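Local coordinates for type IV secretion protein Dot (Legionella pneumophila, PDB 6KS5) that acts as a bacterial deubiquitinase that controls the association of polyubiquitin chains of a particular linkage with the Legionella phagosome, at residues F154-E166 with Y200-L213. Sequence-based numbering, arbitrary orientation.
Sequences FGALYEANEAFLE and YWDAEGYTLYCQHL
Helix 155-160 crosses helix 200-213 at 119° with the axes 8.8 Å apart. The backbones come nearest at Ala-160 and Tyr-209, whose CA atoms are 5.2 Å apart. There the methyl of Ala-160 rests on the backbone of Tyr-209 and on CB of His-212. Leu-157, with CG anti to its backbone N, sends CD1 over one face of the Tyr-209 ring, 3.8 Å from the ring centroid, while Leu-213 CD1 covers the opposite face. The same Leu-157 CD1 reaches Trp-201 CH2 at 3.6 Å. Asn-161 sits at the break where helix 155-160 ends and the chain turns sharply into helix 162-173. Asn-161 OD1 accepts a hydrogen bond from Tyr-200 OH (2.9 Å), in the carbonyl plane and on a lone pair, with amide and phenol ring 85° apart. Asn-161 ND2 turns back to Leu-157 O (2.9 Å), a bent bond with an N-H...O angle of 134°, so both ends of this buried amide are held. Two consecutive helices, separated by the break at Asn-161, thus pack against one long helix in a helical, strand-free part of the chain, with helices 130-140 and 222-231 as neighbours. Past the break, the rings of Phe-164 and Tyr-200 form an offset stack, nearly parallel, with centroids 3.9 Å apart; each CB lies over the other's ring. Gly-205 CA backs the far face of Tyr-200. At the other end of the interface, Glu-159 OE2 lies 2.9 Å from His-212 NE2, near the plane of the imidazole, whose CD2 edge faces Ala-156 O.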
# COMPACT_ATOMS: atom_id res chain seq x y z
N PHE A 154 4.65 -1.22 -11.76
CA PHE A 154 5.73 -0.45 -11.15
C PHE A 154 5.37 1.02 -10.97
O PHE A 154 6.26 1.86 -10.85
CB PHE A 154 7.00 -0.58 -11.98
CG PHE A 154 7.52 -1.98 -12.12
CD1 PHE A 154 8.21 -2.60 -11.08
CD2 PHE A 154 7.35 -2.68 -13.29
CE1 PHE A 154 8.70 -3.88 -11.21
CE2 PHE A 154 7.84 -3.96 -13.43
CZ PHE A 154 8.51 -4.56 -12.39
N GLY A 155 4.07 1.35 -10.94
CA GLY A 155 3.68 2.75 -10.92
C GLY A 155 4.21 3.50 -9.71
O GLY A 155 4.73 4.61 -9.84
N ALA A 156 4.09 2.89 -8.53
CA ALA A 156 4.56 3.55 -7.32
C ALA A 156 6.07 3.77 -7.36
O ALA A 156 6.57 4.81 -6.92
CB ALA A 156 4.17 2.73 -6.09
N LEU A 157 6.81 2.80 -7.91
CA LEU A 157 8.26 2.94 -8.03
C LEU A 157 8.63 3.94 -9.11
O LEU A 157 9.60 4.70 -8.96
CB LEU A 157 8.89 1.58 -8.31
CG LEU A 157 10.41 1.55 -8.48
CD1 LEU A 157 11.07 1.28 -7.16
CD2 LEU A 157 10.81 0.49 -9.51
N TYR A 158 7.87 3.96 -10.21
CA TYR A 158 8.14 4.90 -11.29
C TYR A 158 7.83 6.33 -10.88
O TYR A 158 8.43 7.27 -11.42
CB TYR A 158 7.35 4.51 -12.53
CG TYR A 158 7.90 3.29 -13.25
CD1 TYR A 158 9.05 2.66 -12.81
CD2 TYR A 158 7.28 2.78 -14.38
CE1 TYR A 158 9.56 1.56 -13.46
CE2 TYR A 158 7.78 1.68 -15.04
CZ TYR A 158 8.92 1.08 -14.57
OH TYR A 158 9.43 -0.02 -15.22
N GLU A 159 6.91 6.53 -9.94
CA GLU A 159 6.56 7.88 -9.51
C GLU A 159 7.53 8.41 -8.48
O GLU A 159 7.88 9.60 -8.50
CB GLU A 159 5.13 7.91 -8.96
CG GLU A 159 4.14 8.48 -9.94
CD GLU A 159 2.96 9.15 -9.26
OE1 GLU A 159 2.01 9.55 -9.97
OE2 GLU A 159 2.97 9.26 -8.02
N ALA A 160 7.99 7.56 -7.56
CA ALA A 160 8.92 8.01 -6.53
C ALA A 160 10.22 8.51 -7.14
O ALA A 160 10.76 9.54 -6.72
CB ALA A 160 9.18 6.89 -5.53
N ASN A 161 10.75 7.79 -8.14
CA ASN A 161 12.01 8.14 -8.79
C ASN A 161 11.79 8.74 -10.17
O ASN A 161 12.57 8.50 -11.10
CB ASN A 161 12.93 6.92 -8.88
CG ASN A 161 12.94 6.11 -7.61
OD1 ASN A 161 13.59 6.46 -6.63
ND2 ASN A 161 12.21 5.00 -7.62
N GLU A 162 10.73 9.53 -10.32
CA GLU A 162 10.40 10.10 -11.63
C GLU A 162 11.52 10.99 -12.16
O GLU A 162 11.86 10.93 -13.35
CB GLU A 162 9.10 10.88 -11.54
CG GLU A 162 8.61 11.44 -12.87
CD GLU A 162 7.10 11.40 -13.00
OE1 GLU A 162 6.50 10.43 -12.47
OE2 GLU A 162 6.51 12.31 -13.63
N ALA A 163 12.10 11.82 -11.29
CA ALA A 163 13.10 12.77 -11.75
C ALA A 163 14.35 12.06 -12.27
O ALA A 163 14.86 12.40 -13.34
CB ALA A 163 13.46 13.74 -10.62
N PHE A 164 14.84 11.07 -11.53
CA PHE A 164 16.03 10.35 -11.97
C PHE A 164 15.74 9.53 -13.23
O PHE A 164 16.59 9.44 -14.12
CB PHE A 164 16.56 9.46 -10.85
CG PHE A 164 17.58 8.45 -11.31
CD1 PHE A 164 18.92 8.79 -11.40
CD2 PHE A 164 17.20 7.16 -11.66
CE1 PHE A 164 19.86 7.87 -11.82
CE2 PHE A 164 18.13 6.24 -12.09
CZ PHE A 164 19.46 6.59 -12.17
N LEU A 165 14.56 8.93 -13.31
CA LEU A 165 14.25 8.09 -14.46
C LEU A 165 14.09 8.93 -15.72
O LEU A 165 14.55 8.53 -16.80
CB LEU A 165 12.98 7.27 -14.20
CG LEU A 165 13.19 5.98 -13.39
CD1 LEU A 165 11.87 5.40 -12.91
CD2 LEU A 165 13.98 4.96 -14.18
N GLU A 166 13.46 10.11 -15.62
CA GLU A 166 13.35 10.98 -16.78
C GLU A 166 14.72 11.45 -17.24
O GLU A 166 15.02 11.47 -18.44
CB GLU A 166 12.45 12.17 -16.47
CG GLU A 166 10.98 11.88 -16.65
CD GLU A 166 10.68 11.18 -17.96
OE1 GLU A 166 11.08 11.71 -19.02
OE2 GLU A 166 10.04 10.10 -17.92
N TYR A 200 22.37 5.48 -7.60
CA TYR A 200 21.21 6.31 -7.28
C TYR A 200 20.38 5.68 -6.18
O TYR A 200 19.91 6.37 -5.27
CB TYR A 200 20.36 6.52 -8.53
CG TYR A 200 18.99 7.08 -8.23
CD1 TYR A 200 18.84 8.38 -7.78
CD2 TYR A 200 17.85 6.31 -8.39
CE1 TYR A 200 17.60 8.90 -7.50
CE2 TYR A 200 16.59 6.82 -8.11
CZ TYR A 200 16.47 8.12 -7.67
OH TYR A 200 15.24 8.66 -7.38
N TRP A 201 20.22 4.35 -6.23
CA TRP A 201 19.33 3.65 -5.32
C TRP A 201 19.82 3.73 -3.88
O TRP A 201 19.08 4.14 -2.98
CB TRP A 201 19.20 2.19 -5.76
CG TRP A 201 18.11 1.46 -5.05
CD1 TRP A 201 18.25 0.46 -4.14
CD2 TRP A 201 16.71 1.68 -5.20
NE1 TRP A 201 17.02 0.04 -3.71
CE2 TRP A 201 16.05 0.78 -4.34
CE3 TRP A 201 15.94 2.56 -5.97
CZ2 TRP A 201 14.67 0.72 -4.24
CZ3 TRP A 201 14.56 2.51 -5.86
CH2 TRP A 201 13.94 1.59 -5.01
N ASP A 202 21.08 3.32 -3.64
CA ASP A 202 21.59 3.28 -2.28
C ASP A 202 21.78 4.67 -1.70
O ASP A 202 21.84 4.81 -0.47
CB ASP A 202 22.92 2.52 -2.22
CG ASP A 202 22.77 1.05 -2.55
OD1 ASP A 202 21.77 0.41 -2.14
OD2 ASP A 202 23.68 0.52 -3.23
N ALA A 203 21.89 5.69 -2.54
CA ALA A 203 22.07 7.04 -2.02
C ALA A 203 20.74 7.65 -1.61
O ALA A 203 20.51 7.95 -0.44
CB ALA A 203 22.78 7.93 -3.05
N GLU A 204 19.84 7.82 -2.58
CA GLU A 204 18.55 8.44 -2.28
C GLU A 204 17.36 7.78 -2.94
O GLU A 204 16.23 8.18 -2.64
CB GLU A 204 18.58 9.92 -2.66
CG GLU A 204 19.21 10.21 -4.01
CD GLU A 204 18.88 11.59 -4.52
OE1 GLU A 204 17.71 12.02 -4.35
OE2 GLU A 204 19.78 12.26 -5.08
N GLY A 205 17.54 6.80 -3.83
CA GLY A 205 16.40 6.22 -4.53
C GLY A 205 15.52 5.38 -3.62
O GLY A 205 14.29 5.47 -3.67
N TYR A 206 16.14 4.54 -2.78
CA TYR A 206 15.38 3.66 -1.90
C TYR A 206 14.55 4.45 -0.90
O TYR A 206 13.38 4.13 -0.67
CB TYR A 206 16.33 2.72 -1.16
CG TYR A 206 15.65 1.68 -0.30
CD1 TYR A 206 14.71 0.81 -0.84
CD2 TYR A 206 15.95 1.55 1.05
CE1 TYR A 206 14.10 -0.15 -0.07
CE2 TYR A 206 15.33 0.59 1.84
CZ TYR A 206 14.41 -0.26 1.26
OH TYR A 206 13.78 -1.23 2.01
N THR A 207 15.13 5.49 -0.29
CA THR A 207 14.37 6.24 0.71
C THR A 207 13.24 7.02 0.07
O THR A 207 12.13 7.07 0.61
CB THR A 207 15.29 7.17 1.52
OG1 THR A 207 15.59 8.34 0.76
CG2 THR A 207 16.59 6.45 1.90
N LEU A 208 13.47 7.60 -1.11
CA LEU A 208 12.40 8.26 -1.85
C LEU A 208 11.24 7.30 -2.11
O LEU A 208 10.07 7.69 -2.05
CB LEU A 208 12.92 8.80 -3.18
CG LEU A 208 13.67 10.13 -3.22
CD1 LEU A 208 14.26 10.30 -4.60
CD2 LEU A 208 12.73 11.27 -2.89
N TYR A 209 11.57 6.05 -2.40
CA TYR A 209 10.55 5.04 -2.62
C TYR A 209 9.74 4.80 -1.36
O TYR A 209 8.50 4.73 -1.41
CB TYR A 209 11.23 3.76 -3.09
CG TYR A 209 10.32 2.61 -3.42
CD1 TYR A 209 9.28 2.75 -4.33
CD2 TYR A 209 10.54 1.36 -2.85
CE1 TYR A 209 8.47 1.67 -4.64
CE2 TYR A 209 9.74 0.29 -3.16
CZ TYR A 209 8.72 0.45 -4.05
OH TYR A 209 7.93 -0.64 -4.34
N CYS A 210 10.41 4.70 -0.21
CA CYS A 210 9.66 4.45 1.01
C CYS A 210 8.82 5.67 1.38
O CYS A 210 7.72 5.53 1.93
CB CYS A 210 10.63 4.03 2.11
SG CYS A 210 11.58 2.60 1.63
N GLN A 211 9.28 6.87 1.04
CA GLN A 211 8.50 8.06 1.35
C GLN A 211 7.25 8.16 0.48
O GLN A 211 6.25 8.77 0.89
CB GLN A 211 9.37 9.31 1.19
CG GLN A 211 10.55 9.29 2.13
CD GLN A 211 11.31 10.60 2.16
OE1 GLN A 211 11.75 11.11 1.12
NE2 GLN A 211 11.48 11.15 3.35
N HIS A 212 7.27 7.56 -0.71
CA HIS A 212 6.13 7.64 -1.61
C HIS A 212 5.07 6.59 -1.29
O HIS A 212 3.88 6.86 -1.46
CB HIS A 212 6.58 7.49 -3.06
CG HIS A 212 5.51 7.80 -4.06
ND1 HIS A 212 4.81 8.98 -4.06
CD2 HIS A 212 5.04 7.08 -5.11
CE1 HIS A 212 3.94 8.98 -5.05
NE2 HIS A 212 4.06 7.84 -5.71
N LEU A 213 5.49 5.41 -0.83
CA LEU A 213 4.52 4.37 -0.47
C LEU A 213 3.67 4.77 0.73
O LEU A 213 2.58 4.22 0.91
CB LEU A 213 5.24 3.06 -0.15
CG LEU A 213 6.05 2.40 -1.26
CD1 LEU A 213 6.97 1.36 -0.66
CD2 LEU A 213 5.11 1.79 -2.27